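Long-range contact in extracellular solute-binding protein family 1 (Kribbella flavida, PDB 5IXP), which probably captures a solute outside the cell, perhaps a sugar, and delivers it to an ABC transporter for import: residues R175-N185 with K349-N360. Sequence-based numbering, arbitrary orientation.
Sequences RNQLIQAYYSN and KQHKGPRDGEIN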
ATOM      1  N   ARG A 175     -11.941  -1.445   2.232  1.00 17.45           N
ATOM      2  CA  ARG A 175     -12.429  -0.264   1.527  1.00 21.12           C
ATOM      3  C   ARG A 175     -11.727  -0.083   0.193  1.00 22.49           C
ATOM      4  O   ARG A 175     -12.344   0.340  -0.793  1.00 21.77           O
ATOM      5  CB  ARG A 175     -12.238   0.994   2.364  1.00 17.50           C
ATOM      6  CG  ARG A 175     -13.070   2.141   1.803  1.00 21.03           C
ATOM      7  CD  ARG A 175     -12.594   3.469   2.293  1.00 25.77           C
ATOM      8  NE  ARG A 175     -11.352   3.894   1.656  1.00 30.55           N
ATOM      9  CZ  ARG A 175     -10.147   3.748   2.195  1.00 31.14           C
ATOM     10  NH1 ARG A 175     -10.016   3.164   3.377  1.00 31.70           N
ATOM     11  NH2 ARG A 175      -9.073   4.190   1.557  1.00 33.94           N
ATOM     12  N   ASN A 176     -10.433  -0.382   0.143  1.00 21.80           N
ATOM     13  CA  ASN A 176      -9.692  -0.129  -1.082  1.00 21.67           C
ATOM     14  C   ASN A 176     -10.048  -1.095  -2.200  1.00 23.22           C
ATOM     15  O   ASN A 176      -9.643  -0.855  -3.341  1.00 23.28           O
ATOM     16  CB  ASN A 176      -8.194  -0.163  -0.797  1.00 25.75           C
ATOM     17  CG  ASN A 176      -7.716   1.125  -0.189  1.00 32.94           C
ATOM     18  OD1 ASN A 176      -7.722   2.161  -0.848  1.00 38.32           O
ATOM     19  ND2 ASN A 176      -7.331   1.084   1.076  1.00 36.98           N
ATOM     20  N   GLN A 177     -10.803  -2.154  -1.910  1.00 26.34           N
ATOM     21  CA  GLN A 177     -11.279  -3.063  -2.944  1.00 24.80           C
ATOM     22  C   GLN A 177     -12.577  -2.620  -3.595  1.00 26.53           C
ATOM     23  O   GLN A 177     -12.907  -3.125  -4.674  1.00 27.43           O
ATOM     24  CB  GLN A 177     -11.516  -4.457  -2.376  1.00 24.19           C
ATOM     25  CG  GLN A 177     -10.281  -5.161  -1.921  1.00 23.51           C
ATOM     26  CD  GLN A 177     -10.611  -6.534  -1.389  1.00 20.08           C
ATOM     27  OE1 GLN A 177     -11.654  -6.729  -0.767  1.00 21.43           O
ATOM     28  NE2 GLN A 177      -9.747  -7.496  -1.651  1.00 20.51           N
ATOM     29  N   LEU A 178     -13.342  -1.745  -2.952  1.00 24.43           N
ATOM     30  CA  LEU A 178     -14.623  -1.330  -3.508  1.00 27.11           C
ATOM     31  C   LEU A 178     -14.419  -0.663  -4.857  1.00 27.81           C
ATOM     32  O   LEU A 178     -13.385  -0.040  -5.112  1.00 25.71           O
ATOM     33  CB  LEU A 178     -15.335  -0.365  -2.560  1.00 23.55           C
ATOM     34  CG  LEU A 178     -15.547  -0.912  -1.153  1.00 24.91           C
ATOM     35  CD1 LEU A 178     -16.122   0.168  -0.246  1.00 25.89           C
ATOM     36  CD2 LEU A 178     -16.470  -2.122  -1.208  1.00 27.61           C
ATOM     37  N   ILE A 179     -15.423  -0.806  -5.729  1.00 30.26           N
ATOM     38  CA  ILE A 179     -15.400  -0.113  -7.012  1.00 33.53           C
ATOM     39  C   ILE A 179     -15.502   1.391  -6.804  1.00 32.45           C
ATOM     40  O   ILE A 179     -14.859   2.175  -7.508  1.00 37.58           O
ATOM     41  CB  ILE A 179     -16.521  -0.634  -7.928  1.00 37.27           C
ATOM     42  CG1 ILE A 179     -16.182  -2.023  -8.455  1.00 38.57           C
ATOM     43  CG2 ILE A 179     -16.747   0.314  -9.096  1.00 42.61           C
ATOM     44  CD1 ILE A 179     -17.152  -2.499  -9.523  1.00 38.51           C
ATOM     45  N   GLN A 180     -16.305   1.823  -5.839  1.00 31.36           N
ATOM     46  CA  GLN A 180     -16.270   3.217  -5.438  1.00 31.00           C
ATOM     47  C   GLN A 180     -16.310   3.296  -3.924  1.00 26.74           C
ATOM     48  O   GLN A 180     -16.912   2.456  -3.250  1.00 25.43           O
ATOM     49  CB  GLN A 180     -17.419   4.029  -6.046  1.00 34.16           C
ATOM     50  CG  GLN A 180     -18.738   3.825  -5.375  1.00 37.62           C
ATOM     51  CD  GLN A 180     -19.846   4.498  -6.130  1.00 46.05           C
ATOM     52  OE1 GLN A 180     -19.690   4.840  -7.304  1.00 44.38           O
ATOM     53  NE2 GLN A 180     -20.980   4.695  -5.468  1.00 51.94           N
ATOM     54  N   ALA A 181     -15.632   4.302  -3.396  1.00 23.28           N
ATOM     55  CA  ALA A 181     -15.640   4.513  -1.959  1.00 20.82           C
ATOM     56  C   ALA A 181     -16.249   5.877  -1.680  1.00 22.72           C
ATOM     57  O   ALA A 181     -17.435   5.986  -1.369  1.00 24.15           O
ATOM     58  CB  ALA A 181     -14.225   4.397  -1.380  1.00 24.24           C
ATOM     59  N   TYR A 182     -15.461   6.928  -1.833  1.00 23.12           N
ATOM     60  CA  TYR A 182     -15.936   8.254  -1.484  1.00 22.09           C
ATOM     61  C   TYR A 182     -16.345   9.092  -2.685  1.00 23.14           C
ATOM     62  O   TYR A 182     -17.089  10.065  -2.511  1.00 25.25           O
ATOM     63  CB  TYR A 182     -14.857   8.987  -0.685  1.00 18.76           C
ATOM     64  CG  TYR A 182     -14.405   8.215   0.528  1.00 18.34           C
ATOM     65  CD1 TYR A 182     -15.329   7.729   1.460  1.00 19.29           C
ATOM     66  CD2 TYR A 182     -13.061   7.952   0.745  1.00 19.22           C
ATOM     67  CE1 TYR A 182     -14.913   7.017   2.579  1.00 17.23           C
ATOM     68  CE2 TYR A 182     -12.636   7.241   1.862  1.00 20.36           C
ATOM     69  CZ  TYR A 182     -13.560   6.776   2.775  1.00 20.55           C
ATOM     70  OH  TYR A 182     -13.131   6.077   3.885  1.00 18.13           O
ATOM     71  N   TYR A 183     -15.896   8.740  -3.891  1.00 23.03           N
ATOM     72  CA  TYR A 183     -16.066   9.609  -5.044  1.00 24.50           C
ATOM     73  C   TYR A 183     -16.650   8.862  -6.229  1.00 26.54           C
ATOM     74  O   TYR A 183     -16.351   7.688  -6.462  1.00 29.10           O
ATOM     75  CB  TYR A 183     -14.737  10.232  -5.477  1.00 28.55           C
ATOM     76  CG  TYR A 183     -14.235  11.339  -4.582  1.00 27.04           C
ATOM     77  CD1 TYR A 183     -14.615  12.654  -4.799  1.00 26.94           C
ATOM     78  CD2 TYR A 183     -13.377  11.066  -3.521  1.00 28.78           C
ATOM     79  CE1 TYR A 183     -14.149  13.674  -3.988  1.00 30.53           C
ATOM     80  CE2 TYR A 183     -12.902  12.079  -2.703  1.00 27.59           C
ATOM     81  CZ  TYR A 183     -13.290  13.383  -2.943  1.00 30.51           C
ATOM     82  OH  TYR A 183     -12.821  14.399  -2.138  1.00 33.10           O
ATOM     83  N   SER A 184     -17.480   9.572  -6.987  1.00 31.60           N
ATOM     84  CA  SER A 184     -17.780   9.169  -8.348  1.00 37.06           C
ATOM     85  C   SER A 184     -16.583   9.463  -9.250  1.00 40.70           C
ATOM     86  O   SER A 184     -15.628  10.144  -8.865  1.00 38.63           O
ATOM     87  CB  SER A 184     -19.005   9.909  -8.874  1.00 38.66           C
ATOM     88  OG  SER A 184     -18.646  11.219  -9.291  1.00 39.49           O
ATOM     89  N   ASN A 185     -16.659   8.969 -10.485  1.00 45.34           N
ATOM     90  CA  ASN A 185     -15.567   9.186 -11.428  1.00 52.01           C
ATOM     91  C   ASN A 185     -15.414  10.643 -11.847  1.00 53.09           C
ATOM     92  O   ASN A 185     -14.376  10.997 -12.417  1.00 56.43           O
ATOM     93  CB  ASN A 185     -15.762   8.303 -12.655  1.00 51.55           C
ATOM     94  CG  ASN A 185     -15.267   6.900 -12.427  1.00 56.43           C
ATOM     95  OD1 ASN A 185     -14.189   6.701 -11.866  1.00 58.92           O
ATOM     96  ND2 ASN A 185     -16.055   5.914 -12.838  1.00 60.00           N
ATOM     97  N   LYS A 349     -10.256  -0.442  -9.163  1.00 40.86           N
ATOM     98  CA  LYS A 349     -11.167   0.292 -10.029  1.00 44.38           C
ATOM     99  C   LYS A 349     -11.737   1.515  -9.329  1.00 41.18           C
ATOM    100  O   LYS A 349     -12.593   2.199  -9.901  1.00 45.69           O
ATOM    101  CB  LYS A 349     -12.306  -0.610 -10.525  1.00 49.85           C
ATOM    102  CG  LYS A 349     -11.847  -1.979 -11.042  1.00 54.58           C
ATOM    103  CD  LYS A 349     -12.718  -2.508 -12.182  1.00 58.46           C
ATOM    104  CE  LYS A 349     -14.148  -1.999 -12.092  1.00 61.03           C
ATOM    105  NZ  LYS A 349     -14.879  -2.165 -13.381  1.00 62.17           N
ATOM    106  N   GLN A 350     -11.274   1.808  -8.120  1.00 36.99           N
ATOM    107  CA  GLN A 350     -11.812   2.882  -7.299  1.00 31.28           C
ATOM    108  C   GLN A 350     -11.135   4.204  -7.643  1.00 31.14           C
ATOM    109  O   GLN A 350      -9.905   4.311  -7.593  1.00 31.84           O
ATOM    110  CB  GLN A 350     -11.609   2.525  -5.829  1.00 31.63           C
ATOM    111  CG  GLN A 350     -11.872   3.600  -4.846  1.00 33.46           C
ATOM    112  CD  GLN A 350     -11.621   3.100  -3.446  1.00 29.67           C
ATOM    113  OE1 GLN A 350     -11.037   3.796  -2.616  1.00 28.96           O
ATOM    114  NE2 GLN A 350     -12.047   1.866  -3.178  1.00 23.69           N
ATOM    115  N   HIS A 351     -11.935   5.210  -7.983  1.00 33.19           N
ATOM    116  CA  HIS A 351     -11.404   6.546  -8.200  1.00 33.20           C
ATOM    117  C   HIS A 351     -11.163   7.234  -6.862  1.00 30.53           C
ATOM    118  O   HIS A 351     -11.991   7.157  -5.951  1.00 30.52           O
ATOM    119  CB  HIS A 351     -12.368   7.369  -9.053  1.00 35.96           C
ATOM    120  CG  HIS A 351     -11.934   8.784  -9.248  1.00 43.85           C
ATOM    121  ND1 HIS A 351     -10.751   9.118  -9.870  1.00 48.71           N
ATOM    122  CD2 HIS A 351     -12.512   9.952  -8.883  1.00 46.98           C
ATOM    123  CE1 HIS A 351     -10.622  10.433  -9.887  1.00 49.75           C
ATOM    124  NE2 HIS A 351     -11.678  10.963  -9.294  1.00 49.41           N
ATOM    125  N   LYS A 352     -10.016   7.898  -6.739  1.00 31.14           N
ATOM    126  CA  LYS A 352      -9.675   8.666  -5.545  1.00 31.81           C
ATOM    127  C   LYS A 352      -9.788  10.147  -5.875  1.00 29.29           C
ATOM    128  O   LYS A 352      -9.033  10.654  -6.710  1.00 35.36           O
ATOM    129  CB  LYS A 352      -8.260   8.350  -5.061  1.00 34.58           C
ATOM    130  CG  LYS A 352      -7.897   6.880  -5.020  1.00 37.64           C
ATOM    131  CD  LYS A 352      -8.208   6.277  -3.680  1.00 34.36           C
ATOM    132  CE  LYS A 352      -7.674   4.854  -3.597  1.00 35.85           C
ATOM    133  NZ  LYS A 352      -7.804   4.317  -2.230  1.00 39.42           N
ATOM    134  N   GLY A 353     -10.704  10.840  -5.210  1.00 25.30           N
ATOM    135  CA  GLY A 353     -10.927  12.244  -5.470  1.00 26.02           C
ATOM    136  C   GLY A 353      -9.995  13.168  -4.708  1.00 28.38           C
ATOM    137  O   GLY A 353      -9.116  12.730  -3.962  1.00 27.55           O
ATOM    138  N   PRO A 354     -10.201  14.481  -4.866  1.00 29.98           N
ATOM    139  CA  PRO A 354      -9.188  15.453  -4.413  1.00 28.40           C
ATOM    140  C   PRO A 354      -8.959  15.471  -2.916  1.00 29.22           C
ATOM    141  O   PRO A 354      -7.907  15.946  -2.475  1.00 31.20           O
ATOM    142  CB  PRO A 354      -9.749  16.802  -4.894  1.00 29.38           C
ATOM    143  CG  PRO A 354     -10.772  16.462  -5.923  1.00 32.66           C
ATOM    144  CD  PRO A 354     -11.343  15.136  -5.522  1.00 29.93           C
ATOM    145  N   ARG A 355      -9.905  15.004  -2.114  1.00 27.44           N
ATOM    146  CA  ARG A 355      -9.744  15.021  -0.668  1.00 27.46           C
ATOM    147  C   ARG A 355      -9.895  13.622  -0.081  1.00 24.61           C
ATOM    148  O   ARG A 355     -10.359  13.457   1.051  1.00 24.63           O
ATOM    149  CB  ARG A 355     -10.732  16.005  -0.037  1.00 30.65           C
ATOM    150  CG  ARG A 355     -10.447  17.465  -0.418  1.00 35.77           C
ATOM    151  CD  ARG A 355     -10.310  18.333   0.825  1.00 43.29           C
ATOM    152  NE  ARG A 355      -8.920  18.569   1.182  1.00 56.01           N
ATOM    153  CZ  ARG A 355      -8.527  19.232   2.266  1.00 59.72           C
ATOM    154  NH1 ARG A 355      -9.430  19.706   3.116  1.00 60.74           N
ATOM    155  NH2 ARG A 355      -7.226  19.403   2.515  1.00 61.26           N
ATOM    156  N   ASP A 356      -9.464  12.607  -0.836  1.00 22.45           N
ATOM    157  CA  ASP A 356      -9.710  11.223  -0.434  1.00 23.26           C
ATOM    158  C   ASP A 356      -9.065  10.896   0.911  1.00 22.09           C
ATOM    159  O   ASP A 356      -9.684  10.245   1.763  1.00 21.56           O
ATOM    160  CB  ASP A 356      -9.204  10.266  -1.511  1.00 22.32           C
ATOM    161  CG  ASP A 356     -10.049   9.015  -1.606  1.00 26.89           C
ATOM    162  OD1 ASP A 356     -11.116   9.076  -2.247  1.00 30.43           O
ATOM    163  OD2 ASP A 356      -9.663   7.979  -1.030  1.00 29.51           O
ATOM    164  N   GLY A 357      -7.827  11.339   1.123  1.00 22.32           N
ATOM    165  CA  GLY A 357      -7.150  11.022   2.372  1.00 21.62           C
ATOM    166  C   GLY A 357      -7.786  11.708   3.566  1.00 22.94           C
ATOM    167  O   GLY A 357      -7.900  11.116   4.647  1.00 20.19           O
ATOM    168  N   GLU A 358      -8.211  12.960   3.385  1.00 23.12           N
ATOM    169  CA  GLU A 358      -8.855  13.697   4.465  1.00 25.30           C
ATOM    170  C   GLU A 358     -10.200  13.084   4.822  1.00 23.49           C
ATOM    171  O   GLU A 358     -10.559  13.016   6.003  1.00 22.11           O
ATOM    172  CB  GLU A 358      -9.031  15.162   4.066  1.00 25.74           C
ATOM    173  CG  GLU A 358      -7.735  15.947   3.959  1.00 29.10           C
ATOM    174  CD  GLU A 358      -6.992  15.742   2.634  1.00 36.10           C
ATOM    175  OE1 GLU A 358      -7.416  14.921   1.789  1.00 33.89           O
ATOM    176  OE2 GLU A 358      -5.965  16.415   2.440  1.00 40.21           O
ATOM    177  N   ILE A 359     -10.960  12.638   3.815  1.00 19.48           N
ATOM    178  CA  ILE A 359     -12.232  11.966   4.075  1.00 18.92           C
ATOM    179  C   ILE A 359     -11.991  10.642   4.780  1.00 19.28           C
ATOM    180  O   ILE A 359     -12.652  10.311   5.774  1.00 19.36           O
ATOM    181  CB  ILE A 359     -13.013  11.758   2.763  1.00 20.60           C
ATOM    182  CG1 ILE A 359     -13.403  13.093   2.134  1.00 21.17           C
ATOM    183  CG2 ILE A 359     -14.242  10.857   2.983  1.00 18.39           C
ATOM    184  CD1 ILE A 359     -13.970  12.938   0.718  1.00 21.36           C
ATOM    185  N   ASN A 360     -11.056   9.845   4.259  1.00 20.47           N
ATOM    186  CA  ASN A 360     -10.793   8.550   4.869  1.00 20.35           C
ATOM    187  C   ASN A 360     -10.381   8.691   6.328  1.00 19.25           C
ATOM    188  O   ASN A 360     -10.726   7.840   7.153  1.00 20.16           O
ATOM    189  CB  ASN A 360      -9.718   7.798   4.089  1.00 18.02           C
ATOM    190  CG  ASN A 360      -9.604   6.365   4.537  1.00 19.01           C
ATOM    191  OD1 ASN A 360     -10.587   5.631   4.502  1.00 20.46           O
ATOM    192  ND2 ASN A 360      -8.407   5.955   4.969  1.00 18.60           N
TER
HETATM  193  O   HOH W   1     -10.801   5.417  -0.748  1.00 27.78           O
HETATM  194  O   HOH W   2     -10.955  -0.679  -5.933  1.00 28.83           O
HETATM  195  O   HOH W   3     -14.408   6.165  -5.076  1.00 25.67           O
HETATM  196  O   HOH W   4     -12.764   7.223  -2.941  1.00 29.89           O
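Gly353 CA sits over the centre of one face of the Tyr183 ring, 3.3 Å from the ring centroid and 11° off the normal, a CH-pi contact made close by the lack of a side chain; water 4 sits in the plane at the ring's edge. Tyr182 is sandwiched: Ile359 CG2 stands over the centre of one face, 13° off the normal, Ala181 CB lies near the rim of the other, and Asp356 and Asn360 OD1 occupy the edge. Both hydroxyls are used: Tyr182 OH donates to an in-plane lone pair of Asn360 OD1 at 2.7 Å, and Tyr183 OH accepts from Arg355 N, the N-cap residue of helix 356-371, at 3.0 Å. The Arg175 guanidinium has Asn360 over one face and water 1 in plane at its edge, while its NH1 forms a salt bridge with Glu172, which also accepts from Asn360 ND2.

Gln350 grips the turn from Arg175 to Leu178. With CG anti to the backbone N (chi1 169°) and the chain extended, its NE2 reaches Arg175 O at 2.8 Å and Leu178 O at 3.0 Å, both acceptors near its amide plane, so two bonds fix the amide's rotation. Lys352 NZ meets Asn176 OD1 at 2.6 Å, almost in line with the C=O bond. Water 1 accepts from Arg175 NE and lies within reach of both Gln350 OE1 and Asp356 OD2; water 4 accepts from Tyr182 N and lies near His351 O and Asp356 OD1.

The contact thus ties the loop after helix 167-175 to loop 349-355 and the start of helix 356-371 through aromatic faces and a water-bridged polar network, in which the nearby Asp356 carboxylate probably eases the closeness of Arg175 and Lys352.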